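Local coordinates for protein lysozyme (Asticcacaulis excentricus, PDB 6H9D) that belongs to the peptidoglycan-hydrolysing phage lysozymes and, as the SpmX muramidase domain co-opted from a phage lysin, is linked to cell morphogenesis and stalk synthesis, at residues A[36-39]-A[40-44]; A[85-88]-A[89-93]; A[102-106]-A[107-111]. All coordinates share one frame; numbering follows the deposited sequence.

The three contacts follow one another along the chain, and each is a local one within a continuous run of residues. Contact 1 (36-44) lies in the loop that leads from the small antiparallel sheet of strands 24-26 and 32-35 to the long helix 50-71. Contact 2 sits near the centre of the chain, where helix 78-91 ends. Contact 3 joins helix 100-106 to helix 110-116 at the surface. Centres of contacts 1 and 2 are about 19 Å apart, those of 2 and 3 about 16 Å, and contacts 1 and 3, about 34 Å apart, lie on opposite sides of the chain's centre. Helix 50-71 touches both contact 1 and contact 2, connecting the sheet side of this phage-lysozyme fold with its helical side.

Contact 1: A[36-39]-A[40-44]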
loop_
_atom_site.group_PDB
_atom_site.type_symbol
_atom_site.label_atom_id
_atom_site.label_comp_id
_atom_site.label_asym_id
_atom_site.label_seq_id
_atom_site.Cartn_x
_atom_site.Cartn_y
_atom_site.Cartn_z
ATOM N N TYR A 36 -11.277 -0.306 -6.202
ATOM C CA TYR A 36 -10.407 0.413 -5.289
ATOM C C TYR A 36 -9.203 0.981 -6.048
ATOM O O TYR A 36 -8.091 0.554 -5.837
ATOM C CB TYR A 36 -9.950 -0.519 -4.166
ATOM C CG TYR A 36 -11.084 -1.113 -3.372
ATOM C CD1 TYR A 36 -11.862 -0.333 -2.527
ATOM C CD2 TYR A 36 -11.386 -2.453 -3.478
ATOM C CE1 TYR A 36 -12.922 -0.878 -1.821
ATOM C CE2 TYR A 36 -12.433 -3.015 -2.777
ATOM C CZ TYR A 36 -13.218 -2.221 -1.964
ATOM O OH TYR A 36 -14.224 -2.804 -1.264
ATOM N N GLY A 37 -9.479 1.877 -6.987
ATOM C CA GLY A 37 -8.448 2.552 -7.792
ATOM C C GLY A 37 -7.862 1.671 -8.874
ATOM O O GLY A 37 -6.757 1.933 -9.273
ATOM N N HIS A 38 -8.602 0.669 -9.330
ATOM C CA HIS A 38 -8.098 -0.263 -10.368
ATOM C C HIS A 38 -8.202 0.370 -11.758
ATOM O O HIS A 38 -9.217 0.975 -12.029
ATOM C CB HIS A 38 -8.818 -1.606 -10.292
ATOM C CG HIS A 38 -8.400 -2.536 -11.372
ATOM N ND1 HIS A 38 -7.275 -3.281 -11.291
ATOM C CD2 HIS A 38 -8.912 -2.783 -12.583
ATOM C CE1 HIS A 38 -7.139 -3.978 -12.380
ATOM N NE2 HIS A 38 -8.113 -3.691 -13.172
ATOM N N THR A 39 -7.197 0.172 -12.607
ATOM C CA THR A 39 -7.236 0.779 -13.953
ATOM C C THR A 39 -6.861 -0.193 -15.075
ATOM O O THR A 39 -7.438 -0.087 -16.110
ATOM C CB THR A 39 -6.262 1.956 -14.042
ATOM O OG1 THR A 39 -4.963 1.481 -13.723
ATOM C CG2 THR A 39 -6.631 3.111 -13.140
ATOM N N PHE A 40 -5.925 -1.102 -14.843
ATOM C CA PHE A 40 -5.373 -1.933 -15.946
ATOM C C PHE A 40 -6.437 -2.650 -16.785
ATOM O O PHE A 40 -6.244 -2.699 -17.970
ATOM C CB PHE A 40 -4.143 -2.723 -15.501
ATOM C CG PHE A 40 -4.393 -4.023 -14.790
ATOM C CD1 PHE A 40 -4.929 -5.102 -15.455
ATOM C CD2 PHE A 40 -4.040 -4.185 -13.467
ATOM C CE1 PHE A 40 -5.118 -6.307 -14.806
ATOM C CE2 PHE A 40 -4.238 -5.390 -12.822
ATOM C CZ PHE A 40 -4.783 -6.448 -13.491
ATOM N N SER A 41 -7.495 -3.182 -16.178
ATOM C CA SER A 41 -8.564 -3.858 -16.956
ATOM C C SER A 41 -9.893 -3.096 -16.832
ATOM O O SER A 41 -10.900 -3.629 -17.253
ATOM C CB SER A 41 -8.708 -5.289 -16.563
ATOM O OG SER A 41 -9.272 -5.402 -15.277
ATOM N N ALA A 42 -9.879 -1.894 -16.247
ATOM C CA ALA A 42 -11.111 -1.086 -16.129
ATOM C C ALA A 42 -11.417 -0.459 -17.488
ATOM O O ALA A 42 -10.530 0.108 -18.089
ATOM C CB ALA A 42 -10.989 -0.051 -15.055
ATOM N N ARG A 43 -12.658 -0.591 -17.930
ATOM C CA ARG A 43 -13.097 -0.091 -19.238
ATOM C C ARG A 43 -14.399 0.707 -19.096
ATOM O O ARG A 43 -15.084 0.634 -18.086
ATOM C CB ARG A 43 -13.331 -1.259 -20.195
ATOM C CG ARG A 43 -12.098 -2.122 -20.427
ATOM C CD ARG A 43 -10.900 -1.433 -21.069
ATOM N NE ARG A 43 -9.737 -2.336 -21.112
ATOM C CZ ARG A 43 -8.625 -2.195 -20.389
ATOM N NH1 ARG A 43 -8.519 -1.230 -19.482
ATOM N NH2 ARG A 43 -7.608 -3.019 -20.596
ATOM N N GLU A 44 -14.734 1.456 -20.146
ATOM C CA GLU A 44 -15.936 2.266 -20.136
ATOM C C GLU A 44 -17.131 1.346 -19.847
ATOM O O GLU A 44 -17.272 0.300 -20.458
ATOM C CB GLU A 44 -16.061 3.024 -21.462
ATOM C CG GLU A 44 -17.362 3.815 -21.606
ATOM C CD GLU A 44 -17.516 4.611 -22.896
ATOM O OE1 GLU A 44 -16.948 4.200 -23.907
ATOM O OE2 GLU A 44 -18.205 5.642 -22.876
#
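Two hydrogen bonds with Ser41 hold the imidazole of His38 at NE2. Ser41 OG lies 2.9 Å from His38 NE2, at the ring edge, and either atom could be the donor. The backbone Ser41 N also gives a hydrogen bond to His38 NE2 at 3.1 Å, but from 38° out of the ring plane. The second ring nitrogen, ND1, bonds Asp60 of helix 50-71, so both ring nitrogens have partners and the ring's rotation is fixed. A chi1 of 176° sets His38 CG beside its own carbonyl carbon, which carries the ring toward the residues that follow.

Residues Thr39 to Ala42 form a type I beta turn, closed by Ala42 N to Thr39 O at 3.0 Å. This turn lies in the loop between strand 32-35 and helix 50-71 of the phage-lysozyme fold, and it brings Ser41 N and OG round to His38 NE2. Arg43 folds back as well: its NH2 reaches Phe40 O on a lone pair at 3.0 Å, while NH1 bonds Ala42 O at 2.8 Å.

An aromatic pair joins the same residues. The edge of His38 meets the face of Phe40 in a T-shaped pair, centroids 4.4 Å apart and planes at 67°, with His38 CE1 3.3 Å from Phe40 CE2. The Phe40 side chain also touches Phe59 and Asp60 of helix 50-71.

Contact 2: A[85-88]-A[89-93]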
loop_
_atom_site.group_PDB
_atom_site.type_symbol
_atom_site.label_atom_id
_atom_site.label_comp_id
_atom_site.label_asym_id
_atom_site.label_seq_id
_atom_site.Cartn_x
_atom_site.Cartn_y
_atom_site.Cartn_z
ATOM N N VAL A 85 3.462 -4.313 2.748
ATOM C CA VAL A 85 2.760 -4.310 1.464
ATOM C C VAL A 85 1.836 -3.089 1.367
ATOM O O VAL A 85 1.794 -2.415 0.346
ATOM C CB VAL A 85 1.978 -5.614 1.252
ATOM C CG1 VAL A 85 1.042 -5.500 0.063
ATOM C CG2 VAL A 85 2.912 -6.796 1.062
ATOM N N SER A 86 1.134 -2.777 2.462
ATOM C CA SER A 86 0.247 -1.643 2.521
ATOM C C SER A 86 1.055 -0.368 2.288
ATOM O O SER A 86 0.680 0.503 1.482
ATOM C CB SER A 86 -0.507 -1.582 3.839
ATOM O OG SER A 86 -1.358 -0.429 3.887
ATOM N N PHE A 87 2.206 -0.308 2.957
ATOM C CA PHE A 87 3.062 0.855 2.946
ATOM C C PHE A 87 3.665 1.036 1.538
ATOM O O PHE A 87 3.564 2.092 0.941
ATOM C CB PHE A 87 4.147 0.698 4.010
ATOM C CG PHE A 87 5.152 1.824 4.032
ATOM C CD1 PHE A 87 4.808 3.065 4.534
ATOM C CD2 PHE A 87 6.432 1.637 3.543
ATOM C CE1 PHE A 87 5.729 4.102 4.540
ATOM C CE2 PHE A 87 7.355 2.671 3.566
ATOM C CZ PHE A 87 7.002 3.904 4.058
ATOM N N CYS A 88 4.207 -0.053 1.001
ATOM C CA CYS A 88 4.808 -0.079 -0.319
ATOM C C CYS A 88 3.773 0.235 -1.409
ATOM O O CYS A 88 4.070 0.984 -2.316
ATOM C CB CYS A 88 5.494 -1.410 -0.582
ATOM S SG CYS A 88 6.322 -1.397 -2.197
ATOM N N PHE A 89 2.540 -0.276 -1.273
ATOM C CA PHE A 89 1.446 0.052 -2.172
ATOM C C PHE A 89 1.190 1.559 -2.181
ATOM O O PHE A 89 0.945 2.166 -3.226
ATOM C CB PHE A 89 0.174 -0.716 -1.787
ATOM C CG PHE A 89 -0.995 -0.556 -2.723
ATOM C CD1 PHE A 89 -0.872 -0.842 -4.073
ATOM C CD2 PHE A 89 -2.229 -0.130 -2.252
ATOM C CE1 PHE A 89 -1.949 -0.701 -4.931
ATOM C CE2 PHE A 89 -3.306 0.026 -3.111
ATOM C CZ PHE A 89 -3.178 -0.292 -4.447
ATOM N N ASN A 90 1.241 2.172 -0.997
ATOM C CA ASN A 90 0.880 3.557 -0.839
ATOM C C ASN A 90 1.984 4.460 -1.417
ATOM O O ASN A 90 1.678 5.434 -2.080
ATOM C CB ASN A 90 0.603 3.874 0.636
ATOM C CG ASN A 90 0.204 5.309 0.874
ATOM O OD1 ASN A 90 0.757 5.958 1.753
ATOM N ND2 ASN A 90 -0.726 5.811 0.084
ATOM N N ILE A 91 3.257 4.172 -1.124
ATOM C CA ILE A 91 4.336 5.116 -1.504
ATOM C C ILE A 91 4.928 4.725 -2.869
ATOM O O ILE A 91 5.684 5.493 -3.453
ATOM C CB ILE A 91 5.422 5.245 -0.420
ATOM C CG1 ILE A 91 6.297 3.999 -0.302
ATOM C CG2 ILE A 91 4.811 5.621 0.926
ATOM C CD1 ILE A 91 7.599 4.244 0.401
ATOM N N GLY A 92 4.599 3.531 -3.361
ATOM C CA GLY A 92 5.141 3.022 -4.622
ATOM C C GLY A 92 6.429 2.226 -4.421
ATOM O O GLY A 92 7.208 2.480 -3.512
ATOM N N ILE A 93 6.656 1.261 -5.312
ATOM C CA ILE A 93 7.779 0.343 -5.217
ATOM C C ILE A 93 9.103 1.106 -5.291
ATOM O O ILE A 93 10.023 0.779 -4.556
ATOM C CB ILE A 93 7.702 -0.720 -6.318
ATOM C CG1 ILE A 93 6.639 -1.769 -6.006
ATOM C CG2 ILE A 93 9.065 -1.361 -6.556
ATOM C CD1 ILE A 93 6.206 -2.570 -7.205
#
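Phe87 packs on Ile91 one helical turn later, in a local contact at the C-terminal end of helix 78-91, close to the centre of the chain. Two branches of the isoleucine meet the ring. Ile91 CD1 comes to 3.5 Å from Phe87 CE2, whereas Ile91 CG2 lies over one face, toward the rim. With Ile91 CG1 set between its backbone N and carbonyl carbon (chi1 71°), CD1 is carried back along the helix to the phenyl group. Trp120 meets the Phe87 ring edge-to-face and also touches Ile91, extending this apolar patch beyond the helix.

The main chain here keeps its regular i to i+4 bonds: Phe89 N to Val85 O at 2.8 Å, Asn90 N to Ser86 O at 3.0 Å and Ile91 N to Phe87 O at 2.9 Å. The last of the series, Gly92 N to Cys88 O, is also 2.8 Å but more bent, with an N-H...O angle of 130°. Gly92 then leaves helical geometry with positive phi and occupies the N-cap position of helix 93-97. Past this break Cys88 SG packs against Ile93 CG1 at 3.8 Å, joining the two helices on the side that faces Ile64 and Ala67 of helix 50-71.

Ser86 OG turns instead to Glu142 and Arg138 of helix 133-146. Because these backbone bonds pair main-chain groups within the helix, Phe87, Cys88, Ile91 and Ile93 can meet across the junction by apolar contact, consistent with its place near the centre of the chain.

Contact 3: A[102-106]-A[107-111]; sequences LRRVN and EGRVT
Arg104 bends at chi2 (1°, eclipsed) and again at chi3, which folds its guanidinium alongside the carboxylate of Glu107, whose chain runs extended beyond CG. The two flat groups lie side by side with their planes 22° apart, and Arg104 NH1 forms a salt bridge with Glu107 OE2 at 2.9 Å, met near the guanidinium plane. Arg109 reaches the other carboxylate oxygen: its NE forms a salt bridge with Glu107 OE1 at 3.3 Å, on the anti side and 29° out of the carboxylate plane. Arg109 NH2 lies over one face of the Arg104 guanidinium, 4.1 Å from Arg104 NE, and the shared carboxylate probably offsets the closeness of these like charges.

In the backbone, Arg104 O accepts two bonds from opposite faces of its plane, from Glu107 N at 2.9 Å and from Arg109 N at 3.0 Å. Gly108 N bonds Val105 O at 3.1 Å. Asn106 turns its amide to the backbone of Leu71 and His73, tying this helix end to the end of helix 50-71 and the loop after it. Positive phi at Gly108, with the bonds back into the last turn, makes this a Schellman motif that ends helix 100-106 just before Arg109, the N-cap residue of helix 110-116.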
loop_
_atom_site.group_PDB
_atom_site.type_symbol
_atom_site.label_atom_id
_atom_site.label_comp_id
_atom_site.label_asym_id
_atom_site.label_seq_id
_atom_site.Cartn_x
_atom_site.Cartn_y
_atom_site.Cartn_z
ATOM N N LEU A 102 12.795 0.585 4.547
ATOM C CA LEU A 102 13.346 -0.678 4.055
ATOM C C LEU A 102 14.762 -0.897 4.615
ATOM O O LEU A 102 15.116 -2.021 4.963
ATOM C CB LEU A 102 13.383 -0.667 2.521
ATOM C CG LEU A 102 14.055 -1.887 1.892
ATOM C CD1 LEU A 102 13.352 -3.159 2.309
ATOM C CD2 LEU A 102 14.113 -1.789 0.377
ATOM N N ARG A 103 15.567 0.159 4.669
ATOM C CA ARG A 103 16.930 0.043 5.179
ATOM C C ARG A 103 16.926 -0.507 6.601
ATOM O O ARG A 103 17.658 -1.442 6.925
ATOM C CB ARG A 103 17.634 1.401 5.141
ATOM C CG ARG A 103 18.626 1.553 4.000
ATOM C CD ARG A 103 19.213 2.955 3.961
ATOM N NE ARG A 103 18.815 3.682 2.759
ATOM C CZ ARG A 103 18.112 4.810 2.766
ATOM N NH1 ARG A 103 17.728 5.346 3.915
ATOM N NH2 ARG A 103 17.795 5.402 1.623
ATOM N N ARG A 104 16.088 0.090 7.440
ATOM C CA ARG A 104 15.944 -0.304 8.833
ATOM C C ARG A 104 15.473 -1.747 8.910
ATOM O O ARG A 104 16.038 -2.555 9.646
ATOM C CB ARG A 104 14.951 0.613 9.550
ATOM C CG ARG A 104 15.560 1.909 10.062
ATOM C CD ARG A 104 17.035 2.004 9.708
ATOM N NE ARG A 104 17.404 3.343 9.256
ATOM C CZ ARG A 104 18.417 3.602 8.437
ATOM N NH1 ARG A 104 19.169 2.613 7.975
ATOM N NH2 ARG A 104 18.679 4.852 8.078
ATOM N N VAL A 105 14.434 -2.068 8.145
ATOM C CA VAL A 105 13.911 -3.433 8.136
ATOM C C VAL A 105 15.046 -4.414 7.833
ATOM O O VAL A 105 15.155 -5.459 8.473
ATOM C CB VAL A 105 12.770 -3.605 7.122
ATOM C CG1 VAL A 105 12.533 -5.067 6.781
ATOM C CG2 VAL A 105 11.502 -2.960 7.627
ATOM N N ASN A 106 15.872 -4.080 6.837
ATOM C CA ASN A 106 16.933 -4.981 6.399
ATOM C C ASN A 106 18.064 -5.023 7.442
ATOM O O ASN A 106 18.863 -5.927 7.429
ATOM C CB ASN A 106 17.443 -4.634 5.000
ATOM C CG ASN A 106 16.587 -5.250 3.914
ATOM O OD1 ASN A 106 15.939 -6.269 4.144
ATOM N ND2 ASN A 106 16.564 -4.644 2.742
ATOM N N GLU A 107 18.123 -4.034 8.328
ATOM C CA GLU A 107 19.121 -4.008 9.404
ATOM C C GLU A 107 18.599 -4.736 10.654
ATOM O O GLU A 107 19.309 -4.787 11.668
ATOM C CB GLU A 107 19.452 -2.561 9.787
ATOM C CG GLU A 107 20.270 -1.832 8.744
ATOM C CD GLU A 107 20.292 -0.323 8.916
ATOM O OE1 GLU A 107 19.708 0.192 9.893
ATOM O OE2 GLU A 107 20.876 0.332 8.059
ATOM N N GLY A 108 17.358 -5.238 10.608
ATOM C CA GLY A 108 16.731 -5.905 11.767
ATOM C C GLY A 108 16.304 -4.918 12.853
ATOM O O GLY A 108 16.120 -5.275 14.006
ATOM N N ARG A 109 16.168 -3.640 12.493
ATOM C CA ARG A 109 15.780 -2.584 13.428
ATOM C C ARG A 109 14.298 -2.259 13.216
ATOM O O ARG A 109 13.949 -1.240 12.639
ATOM C CB ARG A 109 16.728 -1.394 13.261
ATOM C CG ARG A 109 18.203 -1.803 13.226
ATOM C CD ARG A 109 19.181 -0.881 13.937
ATOM N NE ARG A 109 19.558 0.288 13.157
ATOM C CZ ARG A 109 19.222 1.537 13.449
ATOM N NH1 ARG A 109 18.510 1.797 14.531
ATOM N NH2 ARG A 109 19.602 2.522 12.658
ATOM N N VAL A 110 13.440 -3.157 13.719
ATOM C CA VAL A 110 12.008 -3.165 13.495
ATOM C C VAL A 110 11.373 -1.870 14.021
ATOM O O VAL A 110 10.567 -1.234 13.323
ATOM C CB VAL A 110 11.404 -4.441 14.122
ATOM C CG1 VAL A 110 9.891 -4.417 14.213
ATOM C CG2 VAL A 110 11.847 -5.672 13.362
ATOM N N THR A 111 11.752 -1.464 15.240
ATOM C CA THR A 111 11.194 -0.279 15.855
ATOM C C THR A 111 11.520 0.967 15.030
ATOM O O THR A 111 10.673 1.856 14.852
ATOM C CB THR A 111 11.652 -0.097 17.311
ATOM O OG1 THR A 111 11.224 -1.230 18.062
ATOM C CG2 THR A 111 11.027 1.120 17.942
#